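Catalase-3 (Neurospora crassa, PDB 4AJ9) catalyses the breakdown of hydrogen peroxide to water and oxygen at a buried haem, protecting the cell from peroxide. Local coordinates at the interface of chains A and B and the interface of chains A and C. Numbering follows the deposited sequence. Chains: chain A/B/C, Catalase-3.

Contact 1: the interface of chains A and B. Residues chain A 147, 431-434; chain B 30-31, 33.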
ATOM      1  N   ASP A 147     -28.391   8.112  -9.909  1.00  5.71           N
ATOM      2  CA  ASP A 147     -27.406   9.020  -9.317  1.00  6.22           C
ATOM      3  C   ASP A 147     -26.295   8.179  -8.697  1.00  5.25           C
ATOM      4  O   ASP A 147     -26.572   7.276  -7.915  1.00  1.13           O
ATOM      5  CB  ASP A 147     -28.081   9.903  -8.254  1.00  6.07           C
ATOM      6  CG  ASP A 147     -27.152  10.968  -7.676  1.00  2.03           C
ATOM      7  OD1 ASP A 147     -25.955  10.676  -7.464  1.00  4.10           O
ATOM      8  OD2 ASP A 147     -27.629  12.104  -7.431  1.00  3.22           O
ATOM      9  N   ASN A 431     -28.201  22.080  -5.692  1.00  8.44           N
ATOM     10  CA  ASN A 431     -29.231  21.228  -5.134  1.00  7.51           C
ATOM     11  C   ASN A 431     -28.735  19.811  -4.941  1.00  8.81           C
ATOM     12  O   ASN A 431     -27.861  19.346  -5.682  1.00  5.03           O
ATOM     13  CB  ASN A 431     -30.471  21.230  -6.050  1.00  7.76           C
ATOM     14  CG  ASN A 431     -30.207  20.575  -7.396  1.00 12.99           C
ATOM     15  OD1 ASN A 431     -30.399  19.364  -7.566  1.00 10.68           O
ATOM     16  ND2 ASN A 431     -29.764  21.370  -8.362  1.00  9.72           N
ATOM     17  N   ARG A 432     -29.285  19.144  -3.929  1.00  7.84           N
ATOM     18  CA  ARG A 432     -29.165  17.700  -3.792  1.00  6.92           C
ATOM     19  C   ARG A 432     -30.518  17.074  -4.126  1.00  5.59           C
ATOM     20  O   ARG A 432     -31.175  16.480  -3.273  1.00  8.25           O
ATOM     21  CB  ARG A 432     -28.717  17.308  -2.379  1.00  5.97           C
ATOM     22  CG  ARG A 432     -27.237  17.555  -2.129  1.00  4.96           C
ATOM     23  CD  ARG A 432     -26.792  17.145  -0.716  1.00  9.23           C
ATOM     24  NE  ARG A 432     -25.334  17.070  -0.693  1.00  9.90           N
ATOM     25  CZ  ARG A 432     -24.533  18.092  -0.400  1.00  7.08           C
ATOM     26  NH1 ARG A 432     -25.041  19.271  -0.042  1.00  5.11           N
ATOM     27  NH2 ARG A 432     -23.221  17.924  -0.450  1.00  2.53           N
ATOM     28  N   GLU A 433     -30.929  17.223  -5.377  1.00  7.70           N
ATOM     29  CA  GLU A 433     -32.161  16.622  -5.857  1.00 13.67           C
ATOM     30  C   GLU A 433     -31.928  15.907  -7.186  1.00  8.07           C
ATOM     31  O   GLU A 433     -30.812  15.879  -7.708  1.00 13.67           O
ATOM     32  CB  GLU A 433     -33.237  17.696  -6.028  1.00 10.50           C
ATOM     33  CG  GLU A 433     -33.752  18.247  -4.712  1.00 14.94           C
ATOM     34  CD  GLU A 433     -34.522  19.534  -4.885  1.00 31.22           C
ATOM     35  OE1 GLU A 433     -34.812  19.905  -6.044  1.00 34.59           O
ATOM     36  OE2 GLU A 433     -34.825  20.179  -3.861  1.00 32.78           O
ATOM     37  N   LEU A 434     -32.994  15.324  -7.714  1.00  6.79           N
ATOM     38  CA  LEU A 434     -32.990  14.767  -9.062  1.00  9.90           C
ATOM     39  C   LEU A 434     -34.143  15.440  -9.796  1.00 11.59           C
ATOM     40  O   LEU A 434     -35.153  15.761  -9.187  1.00  8.14           O
ATOM     41  CB  LEU A 434     -33.217  13.260  -8.997  1.00 15.00           C
ATOM     42  CG  LEU A 434     -32.233  12.258  -9.610  1.00 25.82           C
ATOM     43  CD1 LEU A 434     -30.816  12.810  -9.814  1.00  9.45           C
ATOM     44  CD2 LEU A 434     -32.216  10.997  -8.763  1.00 11.07           C
TER
ATOM     45  N   PHE B  30     -28.453  11.842  -2.835  1.00  1.93           N
ATOM     46  CA  PHE B  30     -28.429  12.747  -3.982  1.00  4.69           C
ATOM     47  C   PHE B  30     -27.088  13.470  -4.077  1.00  5.99           C
ATOM     48  O   PHE B  30     -26.657  14.091  -3.111  1.00  5.55           O
ATOM     49  CB  PHE B  30     -29.526  13.823  -3.883  1.00  5.77           C
ATOM     50  CG  PHE B  30     -30.933  13.283  -3.839  1.00  5.78           C
ATOM     51  CD1 PHE B  30     -31.511  12.936  -2.634  1.00  5.97           C
ATOM     52  CD2 PHE B  30     -31.690  13.167  -5.008  1.00  4.70           C
ATOM     53  CE1 PHE B  30     -32.813  12.458  -2.591  1.00 11.93           C
ATOM     54  CE2 PHE B  30     -32.983  12.687  -4.971  1.00 11.34           C
ATOM     55  CZ  PHE B  30     -33.551  12.334  -3.767  1.00  5.92           C
ATOM     56  N   SER B  31     -26.461  13.430  -5.253  1.00  5.29           N
ATOM     57  CA  SER B  31     -25.247  14.202  -5.499  1.00  4.11           C
ATOM     58  C   SER B  31     -25.602  15.688  -5.557  1.00  8.58           C
ATOM     59  O   SER B  31     -26.676  16.056  -6.030  1.00  9.75           O
ATOM     60  CB  SER B  31     -24.581  13.787  -6.824  1.00  2.54           C
ATOM     61  OG  SER B  31     -24.186  12.429  -6.813  1.00  4.94           O
ATOM     62  N   LYS B  33     -25.565  19.215  -7.112  1.00  4.22           N
ATOM     63  CA  LYS B  33     -25.532  19.569  -8.532  1.00  6.45           C
ATOM     64  C   LYS B  33     -25.613  21.086  -8.767  1.00  9.67           C
ATOM     65  O   LYS B  33     -26.205  21.829  -7.973  1.00  7.52           O
ATOM     66  CB  LYS B  33     -26.663  18.845  -9.290  1.00  3.06           C
ATOM     67  CG  LYS B  33     -26.658  17.315  -9.079  1.00  9.10           C
ATOM     68  CD  LYS B  33     -27.807  16.645  -9.824  1.00  5.16           C
ATOM     69  CE  LYS B  33     -27.944  15.155  -9.471  1.00 12.22           C
ATOM     70  NZ  LYS B  33     -28.375  14.951  -8.058  1.00  8.15           N
TER
HETATM   71  O   HOH W   1     -24.434  14.529  -1.569  1.00  3.51           O
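An antiparallel backbone bridge between A:Asn431 and B:Lys33, with the lysine's ammonium salt-bridged alongside, makes this part of the two-fold A–B interface of the catalase tetramer, where an N-terminal segment of one subunit is laid against its neighbour. The two residues pair through their backbones in both directions; B:Lys33 N reaches A:Asn431 O at 2.7 Å. The side-chain oxygen OD1 of A:Asn431 turns back to accept from A:Glu433 N, which braces the turn following the bridge. The chain of B:Lys33 runs straight to CE and bends at the last torsion (chi4 67°), carrying NZ to the backbone carbonyl O of the poorly ordered A:Glu433 at 2.6 Å, the backbone carbonyl B:Ser31 O of the same chain, and the carboxylate oxygen OD2 of A:Asp147 at 3.0 Å. The salt bridge meets OD2 almost head-on, from the face opposite to B:Ser31 N, which bonds the same oxygen on its syn side at 2.8 Å. OD1 takes the hydroxyl OG of B:Ser31 on its syn lone pair at 2.6 Å. Both carboxylate oxygens are thus engaged by chain B, which should hold the group's rotation and probably stabilises its negative charge. With chi1 at -61°, B:Phe30 turns a ring face to chain A: A:Arg432 O lies over it, 3.3 Å from CG, and A:Glu433 CA is 3.6 Å from CD2, while CE2 nears A:Leu434 CB edge-on. Water 1 links A:Arg432 NE, at the guanidinium edge and in its plane, to B:Phe30 O. In the fold, chain A supplies the end of strand 429-431, the loop after it and A:Asp147 just ahead of 3-10 helix 148-150; chain B supplies the loop entering strand 33-34.

Contact 2: the interface of chains A and C. Residues chain A 380, 396-399; chain C 153, 156, 179.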
ATOM      1  N   ASN A 380       3.925  17.645 -16.227  1.00  4.74           N
ATOM      2  CA  ASN A 380       4.817  17.942 -15.119  1.00  5.70           C
ATOM      3  C   ASN A 380       4.623  17.020 -13.907  1.00  5.74           C
ATOM      4  O   ASN A 380       5.121  17.309 -12.810  1.00  5.82           O
ATOM      5  CB  ASN A 380       4.737  19.432 -14.767  1.00  7.32           C
ATOM      6  CG  ASN A 380       5.361  20.307 -15.845  1.00 10.22           C
ATOM      7  OD1 ASN A 380       6.388  19.944 -16.414  1.00  7.18           O
ATOM      8  ND2 ASN A 380       4.738  21.444 -16.146  1.00  5.44           N
ATOM      9  N   HIS A 396       9.751  21.447 -13.780  1.00  5.14           N
ATOM     10  CA  HIS A 396       8.522  20.679 -13.792  1.00  5.63           C
ATOM     11  C   HIS A 396       7.340  21.471 -13.259  1.00  5.90           C
ATOM     12  O   HIS A 396       6.636  21.027 -12.352  1.00  7.94           O
ATOM     13  CB  HIS A 396       8.720  19.380 -12.989  1.00  3.45           C
ATOM     14  CG  HIS A 396       9.246  19.591 -11.597  1.00  2.52           C
ATOM     15  ND1 HIS A 396       9.887  20.747 -11.201  1.00  6.80           N
ATOM     16  CD2 HIS A 396       9.223  18.784 -10.504  1.00  8.12           C
ATOM     17  CE1 HIS A 396      10.231  20.647  -9.926  1.00  5.43           C
ATOM     18  NE2 HIS A 396       9.849  19.459  -9.481  1.00  3.91           N
ATOM     19  N   TYR A 397       7.109  22.647 -13.839  1.00  6.76           N
ATOM     20  CA  TYR A 397       6.001  23.489 -13.422  1.00  5.70           C
ATOM     21  C   TYR A 397       5.676  24.445 -14.564  1.00  8.99           C
ATOM     22  O   TYR A 397       6.486  24.642 -15.472  1.00  9.29           O
ATOM     23  CB  TYR A 397       6.380  24.288 -12.168  1.00  4.99           C
ATOM     24  CG  TYR A 397       7.682  25.039 -12.347  1.00  6.54           C
ATOM     25  CD1 TYR A 397       8.908  24.433 -12.072  1.00  6.41           C
ATOM     26  CD2 TYR A 397       7.688  26.343 -12.832  1.00  6.32           C
ATOM     27  CE1 TYR A 397      10.111  25.129 -12.263  1.00  9.31           C
ATOM     28  CE2 TYR A 397       8.868  27.041 -13.013  1.00  7.34           C
ATOM     29  CZ  TYR A 397      10.073  26.435 -12.742  1.00  6.01           C
ATOM     30  OH  TYR A 397      11.239  27.141 -12.939  1.00  9.76           O
ATOM     31  N   SER A 398       4.486  25.027 -14.500  0.74  7.73           N
ATOM     32  CA  SER A 398       4.008  26.012 -15.470  0.74  8.50           C
ATOM     33  C   SER A 398       3.224  27.081 -14.706  0.74  6.97           C
ATOM     34  O   SER A 398       2.636  26.777 -13.673  0.74  7.16           O
ATOM     35  CB  SER A 398       3.101  25.324 -16.494  0.74  8.22           C
ATOM     36  OG  SER A 398       2.639  26.237 -17.470  0.74  8.94           O
ATOM     37  N   PRO A 399       3.246  28.344 -15.172  1.00  6.22           N
ATOM     38  CA  PRO A 399       4.060  28.847 -16.283  1.00 10.78           C
ATOM     39  C   PRO A 399       5.522  28.936 -15.850  1.00  9.44           C
ATOM     40  O   PRO A 399       5.804  28.852 -14.660  1.00 11.18           O
ATOM     41  CB  PRO A 399       3.489  30.255 -16.517  1.00  8.04           C
ATOM     42  CG  PRO A 399       3.116  30.707 -15.136  1.00 11.05           C
ATOM     43  CD  PRO A 399       2.539  29.443 -14.484  1.00 10.13           C
TER
ATOM     44  N   ASP C 153       2.157  23.014  -9.519  1.00  2.61           N
ATOM     45  CA  ASP C 153       3.118  23.935 -10.124  1.00  2.25           C
ATOM     46  C   ASP C 153       3.868  24.783  -9.098  1.00  4.80           C
ATOM     47  O   ASP C 153       5.097  24.802  -9.079  1.00  4.93           O
ATOM     48  CB  ASP C 153       2.424  24.835 -11.150  1.00  5.86           C
ATOM     49  CG  ASP C 153       1.812  24.041 -12.286  1.00  6.51           C
ATOM     50  OD1 ASP C 153       2.581  23.406 -13.037  1.00  6.03           O
ATOM     51  OD2 ASP C 153       0.571  24.046 -12.420  1.00  5.77           O
ATOM     52  N   HIS C 156       6.020  22.338  -6.782  1.00  4.57           N
ATOM     53  CA  HIS C 156       7.190  21.857  -7.514  1.00  2.63           C
ATOM     54  C   HIS C 156       8.284  22.927  -7.636  1.00  5.13           C
ATOM     55  O   HIS C 156       9.469  22.630  -7.492  1.00  2.52           O
ATOM     56  CB  HIS C 156       6.810  21.396  -8.922  1.00  4.34           C
ATOM     57  CG  HIS C 156       6.179  20.041  -8.966  1.00  3.33           C
ATOM     58  ND1 HIS C 156       5.892  19.392 -10.149  1.00  2.89           N
ATOM     59  CD2 HIS C 156       5.767  19.218  -7.974  1.00  3.88           C
ATOM     60  CE1 HIS C 156       5.335  18.223  -9.882  1.00  4.66           C
ATOM     61  NE2 HIS C 156       5.236  18.097  -8.570  1.00  3.59           N
ATOM     62  N   PHE C 179       8.936  30.961 -10.948  1.00  6.73           N
ATOM     63  CA  PHE C 179       7.492  30.823 -10.769  1.00  6.67           C
ATOM     64  C   PHE C 179       6.828  32.091 -10.226  1.00  7.85           C
ATOM     65  O   PHE C 179       5.784  32.501 -10.718  1.00  9.42           O
ATOM     66  CB  PHE C 179       7.131  29.633  -9.872  1.00  6.30           C
ATOM     67  CG  PHE C 179       5.644  29.420  -9.738  1.00  4.03           C
ATOM     68  CD1 PHE C 179       4.941  28.733 -10.717  1.00  4.44           C
ATOM     69  CD2 PHE C 179       4.949  29.927  -8.649  1.00  5.18           C
ATOM     70  CE1 PHE C 179       3.563  28.542 -10.615  1.00  6.27           C
ATOM     71  CE2 PHE C 179       3.571  29.740  -8.533  1.00  1.27           C
ATOM     72  CZ  PHE C 179       2.877  29.044  -9.523  1.00  3.41           C
TER
HETATM   73  O   HOH W   2      10.380  20.280  -6.703  1.00  7.04           O
HETATM   74  O   HOH W   3       3.472  20.877 -11.899  1.00  7.77           O
HETATM   75  O   HOH W   4       1.985  21.964 -15.279  1.00 12.26           O
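A:His396 and C:His156 stack across the interface of chains A and C, their ring planes 17° apart and their centroids separated by 4.3 Å. The overlap is offset: CB of C:His156, rather than the middle of its ring, sits over the centre of the A:His396 ring, 3.6 Å from the centroid. With chi1 at 53°, the A:His396 side chain folds between its own backbone N and carbonyl carbon, which sets the ring beside its own carbonyl. The same C:His156 ring both stacks and, through ND1, gives a hydrogen bond to A:His396 O (2.8 Å), a bond lying in both the ring plane and the carbonyl plane. A:Asn380 O lies at the edge of this ring, in its plane. Helix 151-158 of chain C also presents C:Asp153, one turn earlier. Its OD1 receives the backbone N of A:Ser398 at 2.9 Å from above the carboxylate plane, while water 4 joins this oxygen to A:Asn380 ND2 and water 3 joins it to A:His396 O. CB of A:Tyr397 rests near C:Asp153 O. The ring of C:Phe179, from helix 174-182, turns its edge to A:Ser398 O and crosses A:Pro399, which follows a cis peptide bond. The patch belongs to a two-fold interface of the tetramer. At the NE2 edge of the A:His396 ring, water 2 lies in the ring plane, 2.9 Å from NE2, and is 2.6 Å from C:His156 O.

Contact 1 and contact 2 lie about 36 Å apart and share no residues; they join chain A to two different neighbours. Each recurs with the chains exchanged, so two distinct two-fold relations help tie four subunits together. Position 147, just ahead of 3-10 helix 148-150, serves contact 1 in chain A, and positions 153 and 156 in helix 151-158 serve contact 2 in chain C, so one short stretch of the sequence supplies both interfaces. The centre of contact 1 is about 23 Å from A:His65 and that of contact 2 about 37 Å; both lie away from the chain A active site, so a role in assembly is likely.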